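Local coordinates for putative prephenate dehydratase (Streptococcus mutans, PDB 4LUB) that catalyses the decarboxylating dehydration of prephenate to phenylpyruvate, the step that commits prephenate to L-phenylalanine biosynthesis, at the interface of chains A and B. Sequence-based numbering; all coordinates share one arbitrary frame. Chains: chain A/B, Putative prephenate dehydratase.

The interface of chains A and B. Residues chain A 58-59, 62, 226-228; chain B 58-59, 62, 226, 228.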
loop_
_atom_site.group_PDB
_atom_site.type_symbol
_atom_site.label_atom_id
_atom_site.label_comp_id
_atom_site.label_asym_id
_atom_site.label_seq_id
_atom_site.Cartn_x
_atom_site.Cartn_y
_atom_site.Cartn_z
ATOM N N GLU A 58 -0.928 -10.694 -2.179
ATOM C CA GLU A 58 -1.250 -9.771 -1.102
ATOM C C GLU A 58 -0.502 -8.442 -1.209
ATOM O O GLU A 58 -0.967 -7.432 -0.697
ATOM C CB GLU A 58 -0.964 -10.432 0.257
ATOM C CG GLU A 58 -1.919 -11.562 0.618
ATOM C CD GLU A 58 -3.332 -11.099 0.958
ATOM O OE1 GLU A 58 -3.600 -9.881 0.930
ATOM O OE2 GLU A 58 -4.179 -11.971 1.245
ATOM N N GLY A 59 0.661 -8.445 -1.848
ATOM C CA GLY A 59 1.443 -7.226 -1.935
ATOM C C GLY A 59 2.516 -7.159 -0.865
ATOM O O GLY A 59 3.043 -8.188 -0.432
ATOM N N HIS A 62 2.600 -6.289 5.466
ATOM C CA HIS A 62 2.374 -5.271 6.490
ATOM C C HIS A 62 3.215 -5.472 7.750
ATOM O O HIS A 62 3.894 -4.546 8.203
ATOM C CB HIS A 62 0.888 -5.223 6.884
ATOM C CG HIS A 62 -0.028 -4.843 5.763
ATOM N ND1 HIS A 62 -1.401 -4.923 5.868
ATOM C CD2 HIS A 62 0.227 -4.401 4.507
ATOM C CE1 HIS A 62 -1.950 -4.534 4.732
ATOM N NE2 HIS A 62 -0.986 -4.209 3.890
ATOM N N GLU A 226 5.042 2.343 -1.787
ATOM C CA GLU A 226 4.002 1.796 -0.918
ATOM C C GLU A 226 3.763 2.719 0.274
ATOM O O GLU A 226 4.659 3.460 0.684
ATOM C CB GLU A 226 4.378 0.390 -0.440
ATOM C CG GLU A 226 3.297 -0.345 0.364
ATOM C CD GLU A 226 1.987 -0.570 -0.387
ATOM O OE1 GLU A 226 1.658 -1.749 -0.629
ATOM O OE2 GLU A 226 1.272 0.414 -0.703
ATOM N N SER A 227 2.545 2.732 0.794
ATOM C CA SER A 227 2.317 3.407 2.059
ATOM C C SER A 227 1.748 2.472 3.117
ATOM O O SER A 227 1.191 1.416 2.812
ATOM C CB SER A 227 1.396 4.612 1.865
ATOM O OG SER A 227 0.045 4.235 1.849
ATOM N N ARG A 228 1.901 2.888 4.366
ATOM C CA ARG A 228 1.405 2.174 5.539
ATOM C C ARG A 228 0.880 3.247 6.476
ATOM O O ARG A 228 1.448 4.344 6.534
ATOM C CB ARG A 228 2.507 1.359 6.221
ATOM C CG ARG A 228 2.961 0.075 5.500
ATOM C CD ARG A 228 1.802 -0.912 5.314
ATOM N NE ARG A 228 1.301 -1.335 6.616
ATOM C CZ ARG A 228 0.029 -1.594 6.902
ATOM N NH1 ARG A 228 -0.904 -1.507 5.964
ATOM N NH2 ARG A 228 -0.303 -1.965 8.135
ATOM N N GLU B 58 -4.766 -1.005 10.193
ATOM C CA GLU B 58 -4.391 -2.022 9.207
ATOM C C GLU B 58 -4.150 -1.473 7.798
ATOM O O GLU B 58 -3.369 -2.038 7.030
ATOM C CB GLU B 58 -5.466 -3.103 9.138
ATOM C CG GLU B 58 -5.462 -4.065 10.311
ATOM C CD GLU B 58 -6.775 -4.808 10.415
ATOM O OE1 GLU B 58 -7.831 -4.144 10.321
ATOM O OE2 GLU B 58 -6.754 -6.048 10.563
ATOM N N GLY B 59 -4.823 -0.383 7.450
ATOM C CA GLY B 59 -4.695 0.182 6.116
ATOM C C GLY B 59 -5.802 -0.223 5.157
ATOM O O GLY B 59 -6.883 -0.624 5.574
ATOM N N HIS B 62 -7.390 -4.992 0.951
ATOM C CA HIS B 62 -6.951 -5.530 -0.336
ATOM C C HIS B 62 -8.101 -6.071 -1.183
ATOM O O HIS B 62 -8.214 -5.736 -2.368
ATOM C CB HIS B 62 -5.913 -6.632 -0.125
ATOM C CG HIS B 62 -4.663 -6.157 0.545
ATOM N ND1 HIS B 62 -3.712 -7.025 1.031
ATOM C CD2 HIS B 62 -4.210 -4.910 0.812
ATOM C CE1 HIS B 62 -2.726 -6.333 1.576
ATOM N NE2 HIS B 62 -3.003 -5.048 1.455
ATOM N N GLU B 226 -1.810 4.112 -2.433
ATOM C CA GLU B 226 -1.547 2.735 -2.084
ATOM C C GLU B 226 -1.311 1.951 -3.357
ATOM O O GLU B 226 -2.038 2.111 -4.327
ATOM C CB GLU B 226 -2.730 2.154 -1.314
ATOM C CG GLU B 226 -2.530 0.722 -0.850
ATOM C CD GLU B 226 -2.289 0.624 0.639
ATOM O OE1 GLU B 226 -3.171 1.033 1.412
ATOM O OE2 GLU B 226 -1.218 0.137 1.038
ATOM N N ARG B 228 -0.971 -1.792 -5.356
ATOM C CA ARG B 228 -1.521 -3.132 -5.332
ATOM C C ARG B 228 -0.855 -3.885 -6.468
ATOM O O ARG B 228 -0.544 -3.281 -7.497
ATOM C CB ARG B 228 -3.041 -3.105 -5.531
ATOM C CG ARG B 228 -3.893 -2.518 -4.375
ATOM C CD ARG B 228 -3.614 -3.224 -3.066
ATOM N NE ARG B 228 -3.956 -4.633 -3.158
ATOM C CZ ARG B 228 -3.257 -5.608 -2.591
ATOM N NH1 ARG B 228 -2.173 -5.315 -1.882
ATOM N NH2 ARG B 228 -3.644 -6.874 -2.736
#
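B:His62 reaches into chain A between A:Glu58 and A:His62, and its side chain is worth following outward. B:His62 CB stays 4.1 Å from A:Glu58 OE1. CG stands beside the backbone N (chi1 -62°), and the ring it carries has one face under the guanidinium of its own chain's B:Arg228, whose NH1 sits over the ring centre. B:His62 ND1 gives a nearly straight hydrogen bond of 2.9 Å to A:Glu58 OE1, a carboxylate oxygen lying in the ring plane and met almost end-on. A:Glu58 and B:Glu58 are both poorly ordered, which makes this link, and the different turn of the B:Glu58 carboxylate, less certain. B:His62 CE1 lies 3.6 Å from A:His62 NE2. At the tip, B:His62 NE2 comes 3.3 Å from A:His62 NE2; the imidazoles of A:His62 and B:His62 meet tip to tip, edge to face, with planes 73° apart.

Each arginine reaches across to the other chain's A:Glu58 or B:Glu58. B:Arg228 NH1 donates to the backbone carbonyl A:Glu58 O at 2.7 Å, and A:Arg228 NH1 does the same to B:Glu58 O; NH2 adds a weak, more bent bond in both. The carbonyl oxygen lies in the guanidinium plane, yet the donor stands well above the carbonyl plane. Bends at chi2 and chi3 lay one face of the guanidinium on the same-chain imidazole while its edge points at the partner chain.

A:Glu226 OE2 and B:Glu226 OE2 approach to 3.1 Å; two carboxylate oxygens this close would be expected to repel unless a proton lay between them, which the structure does not show. Within chain A, A:Ser227 N donates to the anti lone pair of A:Glu226 OE2 at 3.0 Å.

A:His62 and B:His62 begin helices 62-70, just after short strands 59-60, while A:Glu226, B:Glu226, A:Arg228 and B:Arg228 project from strands 222-229 of the ACT regions. If this deposited pair is the biological dimer, the patch links dehydratase and ACT regions of both chains about the two-fold.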